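Local coordinates for holo-[acyl-carrier-protein] synthase (Helicobacter pylori, PDB 5XUK) that belongs to the 4'-phosphopantetheinyl transferase superfamily and binds coenzyme A as an assembly of three copies, at residues Gly45-Lys50 against Leu65-Ile70; Lys50-Lys55 against Ala110-Ser115. All blocks are in the same frame, centred on the assembly; numbering follows the deposited sequence.

Contact 1: residues Gly45-Lys50 against Leu65-Ile70; sequences GFFALK and LSFLDI
Lys50 reaches from helix 40-56 to the turn that leads into strand 70-74, its chain extended beyond CG, and ends facing two backbone carbonyls, those of Phe67 and Ile70. Lys50 NZ lies 2.7 Å from Ile70 O, nearly along the C=O axis (163°). Lys50 NZ is also 2.9 Å from Phe67 O, where it sits above the carbonyl plane rather than on a lone pair. Phe67 O also accepts from Ile70 N, so two donors hold it. Glu32, in a salt bridge, and Phe27 O also hold the ammonium, and the salt bridge probably keeps this buried lysine charged. A long aliphatic chain suits the place as much as the charge does: Lys50 CB meets the edge of the Phe67 ring, in its plane, 3.9 Å from CD1, while Ile70 CD1 reaches the same CB at 4.1 Å. The Phe67 ring then crosses that of Phe47 obliquely, planes at 40°, touching through Phe67 CZ and Phe47 CE1 (3.7 Å). Phe47 gets there because its CG is anti to the backbone N (chi1 -172°). The turn braces itself at Ser66, whose OG accepts from Leu68 N, 3.3 Å away: an ST turn, pinned to the central helix by a buried lysine.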
loop_
_atom_site.group_PDB
_atom_site.type_symbol
_atom_site.label_atom_id
_atom_site.label_comp_id
_atom_site.label_asym_id
_atom_site.label_seq_id
_atom_site.Cartn_x
_atom_site.Cartn_y
_atom_site.Cartn_z
ATOM N N GLY A 45 9.699 -10.069 -0.100
ATOM C CA GLY A 45 9.609 -8.688 -0.554
ATOM C C GLY A 45 9.828 -8.447 -2.025
ATOM O O GLY A 45 9.086 -7.675 -2.647
ATOM N N PHE A 46 10.860 -9.080 -2.597
ATOM C CA PHE A 46 11.113 -8.971 -4.032
ATOM C C PHE A 46 9.993 -9.653 -4.789
ATOM O O PHE A 46 9.557 -9.178 -5.820
ATOM C CB PHE A 46 12.476 -9.583 -4.429
ATOM C CG PHE A 46 13.668 -8.737 -4.041
ATOM C CD1 PHE A 46 13.564 -7.719 -3.077
ATOM C CD2 PHE A 46 14.917 -8.984 -4.614
ATOM C CE1 PHE A 46 14.669 -6.948 -2.727
ATOM C CE2 PHE A 46 16.026 -8.225 -4.257
ATOM C CZ PHE A 46 15.905 -7.207 -3.311
ATOM N N PHE A 47 9.521 -10.763 -4.279
ATOM C CA PHE A 47 8.381 -11.425 -4.892
ATOM C C PHE A 47 7.179 -10.473 -4.923
ATOM O O PHE A 47 6.540 -10.308 -5.958
ATOM C CB PHE A 47 8.018 -12.677 -4.104
ATOM C CG PHE A 47 6.972 -13.520 -4.772
ATOM C CD1 PHE A 47 7.334 -14.472 -5.722
ATOM C CD2 PHE A 47 5.617 -13.350 -4.467
ATOM C CE1 PHE A 47 6.368 -15.242 -6.349
ATOM C CE2 PHE A 47 4.643 -14.124 -5.095
ATOM C CZ PHE A 47 5.019 -15.072 -6.033
ATOM N N ALA A 48 6.909 -9.817 -3.790
ATOM C CA ALA A 48 5.752 -8.943 -3.664
ATOM C C ALA A 48 5.917 -7.765 -4.619
ATOM O O ALA A 48 4.961 -7.340 -5.288
ATOM C CB ALA A 48 5.591 -8.482 -2.216
ATOM N N LEU A 49 7.144 -7.279 -4.739
ATOM C CA LEU A 49 7.419 -6.142 -5.617
ATOM C C LEU A 49 7.247 -6.483 -7.086
ATOM O O LEU A 49 6.885 -5.622 -7.882
ATOM C CB LEU A 49 8.841 -5.623 -5.364
ATOM C CG LEU A 49 9.354 -4.483 -6.233
ATOM C CD1 LEU A 49 8.429 -3.304 -6.079
ATOM C CD2 LEU A 49 10.775 -4.106 -5.833
ATOM N N LYS A 50 7.553 -7.723 -7.462
ATOM C CA LYS A 50 7.420 -8.123 -8.855
ATOM C C LYS A 50 5.941 -8.330 -9.183
ATOM O O LYS A 50 5.448 -7.888 -10.206
ATOM C CB LYS A 50 8.235 -9.387 -9.123
ATOM C CG LYS A 50 9.738 -9.140 -9.077
ATOM C CD LYS A 50 10.517 -10.145 -9.932
ATOM C CE LYS A 50 12.029 -9.907 -9.843
ATOM N NZ LYS A 50 12.806 -10.508 -10.975
ATOM N N LEU A 65 4.639 -10.528 -19.478
ATOM C CA LEU A 65 5.604 -10.072 -18.490
ATOM C C LEU A 65 5.982 -11.234 -17.591
ATOM O O LEU A 65 5.145 -11.792 -16.875
ATOM C CB LEU A 65 5.042 -8.916 -17.668
ATOM C CG LEU A 65 6.047 -8.175 -16.779
ATOM C CD1 LEU A 65 7.044 -7.378 -17.606
ATOM C CD2 LEU A 65 5.305 -7.268 -15.811
ATOM N N SER A 66 7.250 -11.616 -17.678
ATOM C CA SER A 66 7.815 -12.631 -16.816
ATOM C C SER A 66 8.358 -11.967 -15.558
ATOM O O SER A 66 8.683 -10.793 -15.564
ATOM C CB SER A 66 8.974 -13.342 -17.529
ATOM O OG SER A 66 9.484 -14.385 -16.710
ATOM N N PHE A 67 8.453 -12.744 -14.495
ATOM C CA PHE A 67 9.220 -12.377 -13.331
ATOM C C PHE A 67 10.609 -11.880 -13.725
ATOM O O PHE A 67 11.056 -10.850 -13.237
ATOM C CB PHE A 67 9.374 -13.589 -12.407
ATOM C CG PHE A 67 8.167 -13.889 -11.560
ATOM C CD1 PHE A 67 7.609 -12.905 -10.729
ATOM C CD2 PHE A 67 7.623 -15.165 -11.529
ATOM C CE1 PHE A 67 6.525 -13.190 -9.924
ATOM C CE2 PHE A 67 6.528 -15.452 -10.723
ATOM C CZ PHE A 67 5.983 -14.463 -9.922
ATOM N N LEU A 68 11.283 -12.582 -14.635
ATOM C CA LEU A 68 12.663 -12.208 -14.991
ATOM C C LEU A 68 12.745 -11.011 -15.932
ATOM O O LEU A 68 13.836 -10.477 -16.161
ATOM C CB LEU A 68 13.424 -13.391 -15.565
ATOM C CG LEU A 68 13.661 -14.522 -14.558
ATOM C CD1 LEU A 68 14.241 -15.739 -15.275
ATOM C CD2 LEU A 68 14.580 -14.065 -13.430
ATOM N N ASP A 69 11.610 -10.550 -16.451
ATOM C CA ASP A 69 11.600 -9.272 -17.181
ATOM C C ASP A 69 11.712 -8.069 -16.232
ATOM O O ASP A 69 11.953 -6.939 -16.683
ATOM C CB ASP A 69 10.338 -9.128 -18.025
ATOM C CG ASP A 69 10.247 -10.168 -19.132
ATOM O OD1 ASP A 69 11.252 -10.343 -19.852
ATOM O OD2 ASP A 69 9.169 -10.798 -19.278
ATOM N N ILE A 70 11.514 -8.303 -14.930
ATOM C CA ILE A 70 11.524 -7.218 -13.959
ATOM C C ILE A 70 12.825 -7.311 -13.175
ATOM O O ILE A 70 13.064 -8.310 -12.463
ATOM C CB ILE A 70 10.332 -7.304 -12.989
ATOM C CG1 ILE A 70 8.998 -7.349 -13.751
ATOM C CG2 ILE A 70 10.331 -6.117 -12.047
ATOM C CD1 ILE A 70 7.939 -8.146 -13.020
#

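Contact 2: residues Lys50-Lys55 against Ala110-Ser115. With COA (coenzyme A), chain B.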
loop_
_atom_site.group_PDB
_atom_site.type_symbol
_atom_site.label_atom_id
_atom_site.label_comp_id
_atom_site.label_asym_id
_atom_site.label_seq_id
_atom_site.Cartn_x
_atom_site.Cartn_y
_atom_site.Cartn_z
ATOM N N LYS A 50 7.553 -7.723 -7.462
ATOM C CA LYS A 50 7.420 -8.123 -8.855
ATOM C C LYS A 50 5.941 -8.330 -9.183
ATOM O O LYS A 50 5.448 -7.888 -10.206
ATOM C CB LYS A 50 8.235 -9.387 -9.123
ATOM C CG LYS A 50 9.738 -9.140 -9.077
ATOM C CD LYS A 50 10.517 -10.145 -9.932
ATOM C CE LYS A 50 12.029 -9.907 -9.843
ATOM N NZ LYS A 50 12.806 -10.508 -10.975
ATOM N N GLU A 51 5.230 -9.006 -8.308
ATOM C CA GLU A 51 3.779 -9.066 -8.436
ATOM C C GLU A 51 3.160 -7.672 -8.556
ATOM O O GLU A 51 2.373 -7.429 -9.460
ATOM C CB GLU A 51 3.182 -9.806 -7.260
ATOM C CG GLU A 51 3.535 -11.281 -7.204
ATOM C CD GLU A 51 2.896 -12.096 -8.322
ATOM O OE1 GLU A 51 2.795 -13.333 -8.161
ATOM O OE2 GLU A 51 2.488 -11.509 -9.346
ATOM N N ALA A 52 3.575 -6.742 -7.690
ATOM C CA ALA A 52 2.989 -5.401 -7.637
ATOM C C ALA A 52 3.246 -4.641 -8.921
ATOM O O ALA A 52 2.421 -3.824 -9.358
ATOM C CB ALA A 52 3.553 -4.627 -6.450
ATOM N N CYS A 53 4.425 -4.874 -9.494
ATOM C CA CYS A 53 4.806 -4.294 -10.780
ATOM C C CYS A 53 3.934 -4.809 -11.927
ATOM O O CYS A 53 3.618 -4.055 -12.857
ATOM C CB CYS A 53 6.257 -4.641 -11.115
ATOM S SG CYS A 53 6.876 -3.685 -12.517
ATOM N N SER A 54 3.597 -6.098 -11.878
ATOM C CA SER A 54 2.808 -6.715 -12.935
ATOM C C SER A 54 1.366 -6.220 -12.857
ATOM O O SER A 54 0.742 -6.006 -13.888
ATOM C CB SER A 54 2.880 -8.236 -12.887
ATOM O OG SER A 54 2.338 -8.820 -11.699
ATOM N N LYS A 55 0.868 -5.997 -11.638
ATOM C CA LYS A 55 -0.468 -5.427 -11.435
ATOM C C LYS A 55 -0.529 -3.955 -11.820
ATOM O O LYS A 55 -1.558 -3.479 -12.289
ATOM C CB LYS A 55 -0.906 -5.555 -9.984
ATOM C CG LYS A 55 -1.120 -6.966 -9.484
ATOM C CD LYS A 55 -1.743 -6.897 -8.106
ATOM C CE LYS A 55 -1.884 -8.264 -7.498
ATOM N NZ LYS A 55 -2.331 -8.116 -6.103
ATOM N N ALA A 110 4.490 -4.639 -1.051
ATOM C CA ALA A 110 5.175 -3.807 -2.012
ATOM C C ALA A 110 4.138 -3.079 -2.820
ATOM O O ALA A 110 3.027 -3.566 -2.999
ATOM C CB ALA A 110 6.029 -4.685 -2.949
ATOM N N VAL A 111 4.556 -1.966 -3.391
ATOM C CA VAL A 111 3.706 -1.126 -4.217
ATOM C C VAL A 111 4.577 -0.519 -5.299
ATOM O O VAL A 111 5.760 -0.261 -5.084
ATOM C CB VAL A 111 3.066 0.023 -3.387
ATOM C CG1 VAL A 111 4.124 1.051 -2.967
ATOM C CG2 VAL A 111 1.928 0.654 -4.172
ATOM N N VAL A 112 3.993 -0.334 -6.473
ATOM C CA VAL A 112 4.697 0.228 -7.620
ATOM C C VAL A 112 3.783 1.216 -8.289
ATOM O O VAL A 112 2.592 0.932 -8.467
ATOM C CB VAL A 112 5.088 -0.873 -8.635
ATOM C CG1 VAL A 112 5.636 -0.269 -9.924
ATOM C CG2 VAL A 112 6.091 -1.830 -8.009
ATOM N N VAL A 113 4.339 2.370 -8.631
ATOM C CA VAL A 113 3.667 3.360 -9.464
ATOM C C VAL A 113 4.391 3.509 -10.807
ATOM O O VAL A 113 5.597 3.792 -10.855
ATOM C CB VAL A 113 3.613 4.725 -8.770
ATOM C CG1 VAL A 113 3.041 5.766 -9.717
ATOM C CG2 VAL A 113 2.758 4.642 -7.516
ATOM N N VAL A 114 3.642 3.318 -11.891
ATOM C CA VAL A 114 4.170 3.422 -13.258
ATOM C C VAL A 114 3.668 4.685 -13.974
ATOM O O VAL A 114 2.487 5.042 -13.884
ATOM C CB VAL A 114 3.816 2.177 -14.102
ATOM C CG1 VAL A 114 2.346 1.823 -13.976
ATOM C CG2 VAL A 114 4.162 2.408 -15.559
ATOM N N SER A 115 4.589 5.351 -14.676
ATOM C CA SER A 115 4.286 6.504 -15.531
ATOM C C SER A 115 4.412 6.120 -17.001
ATOM O O SER A 115 3.445 6.205 -17.761
ATOM C CB SER A 115 5.253 7.641 -15.228
ATOM O OG SER A 115 5.301 7.895 -13.839
HETATM N N1A COA B . -3.755 -6.404 -13.398
HETATM C C2A COA B . -3.953 -5.813 -12.200
HETATM N N3A COA B . -4.472 -6.464 -11.145
HETATM C C4A COA B . -4.839 -7.752 -11.250
HETATM C C5A COA B . -4.653 -8.456 -12.526
HETATM C C6A COA B . -4.066 -7.689 -13.639
HETATM N N6A COA B . -3.850 -8.256 -14.855
HETATM N N7A COA B . -5.102 -9.708 -12.342
HETATM C C8A COA B . -5.530 -9.826 -11.056
HETATM N N9A COA B . -5.376 -8.636 -10.416
HETATM C C1B COA B . -5.756 -8.346 -9.028
HETATM C C2B COA B . -7.231 -8.705 -8.817
HETATM O O2B COA B . -7.972 -7.628 -8.243
HETATM C C3B COA B . -7.223 -9.868 -7.853
HETATM O O3B COA B . -8.243 -9.811 -6.861
HETATM P P3B COA B . -9.785 -10.227 -7.168
HETATM O O7A COA B . -9.683 -11.333 -8.199
HETATM O O8A COA B . -10.297 -10.753 -5.852
HETATM O O9A COA B . -10.374 -8.912 -7.646
HETATM C C4B COA B . -5.871 -9.721 -7.200
HETATM O O4B COA B . -4.982 -9.166 -8.166
HETATM C C5B COA B . -5.347 -11.034 -6.671
HETATM O O5B COA B . -4.759 -10.664 -5.444
HETATM P P1A COA B . -3.448 -11.350 -4.895
HETATM O O1A COA B . -3.995 -12.595 -4.227
HETATM O O2A COA B . -2.579 -10.379 -4.134
HETATM O O3A COA B . -2.670 -11.607 -6.254
HETATM P P2A COA B . -1.539 -12.736 -6.334
HETATM O O4A COA B . -0.251 -12.208 -5.716
HETATM O O5A COA B . -2.146 -14.025 -5.809
HETATM O O6A COA B . -1.403 -12.833 -7.946
HETATM C CBP COA B . -1.272 -12.066 -10.274
HETATM C CCP COA B . -1.817 -11.806 -8.866
HETATM C CDP COA B . -2.378 -11.911 -11.306
HETATM C CEP COA B . -0.182 -11.050 -10.586
HETATM C CAP COA B . -0.740 -13.511 -10.327
HETATM O OAP COA B . -1.830 -14.412 -10.547
HETATM C C9P COA B . 0.288 -13.759 -11.387
HETATM O O9P COA B . 0.145 -13.323 -12.520
HETATM N N8P COA B . 1.331 -14.497 -11.000
#
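Helix 40-56 packs here on strand 107-114, the middle strand of a three-stranded antiparallel sheet, while another side of the same helix turn lines a coenzyme A site. The axes of 50-55 and 110-114 run 34° apart and approach to 6.8 Å, consistent with the small Ala52 and Ala110 at the contact. Ala52 points its methyl at the strand, with CB 3.6 Å from Ala110 O and 4.3 Å from Ala110 CB. Val112 CG2, anti to its own carbonyl carbon, presses on the next part of the turn, 3.8 Å from Cys53 N and close to Cys53 CB; a branched valine suits a strand and fills the place against the backbone at Cys53. On the ligand side, Lys55 lays its extended chain along coenzyme A: CB and CG pass the adenine near C2A and N3A, and Lys55 NZ donates to phosphate oxygen O2A at 3.0 Å. The same NZ pairs with Asp5 and bonds Ile4 O of its own chain, and bonds Ile101 O of the second subunit, whose Ser42, Ser102 and His103 also bind the ligand. Glu51, bent at chi2 (-69°), brings OE1 to the amide nitrogen N8P of coenzyme A, a weak bond of 3.4 Å. Ser54 OG turns back to Glu51 O at 2.6 Å, on a lone pair in the carbonyl plane, which fixes its rotation beside methyl CEP. The chemistry thus divides by side: apolar contacts seat the helix on the sheet, while the Lys55 ammonium, probably kept charged by Asp5 and the phosphate, holds the ligand where two subunits meet.

Overall arrangement
Both contacts use helix 40-56 and share Lys50, with centres about 9 Å apart. Along the chain their segments alternate: 45-50 runs on into 50-55 through the shared Lys50, then come 65-70, just before strand 70-74, and finally 110-115 on the last strand. Contact 1 lies close to the centre of the chain, contact 2 farther out. They meet directly, since Leu49 packs on Ala110 and Val112, and Phe67 CZ comes 3.8 Å from Glu51 OE1. The helix thus meets the turn on one side and the three-stranded sheet on another, and this joins the turn, helix and sheet beside a coenzyme A site that a second subunit completes.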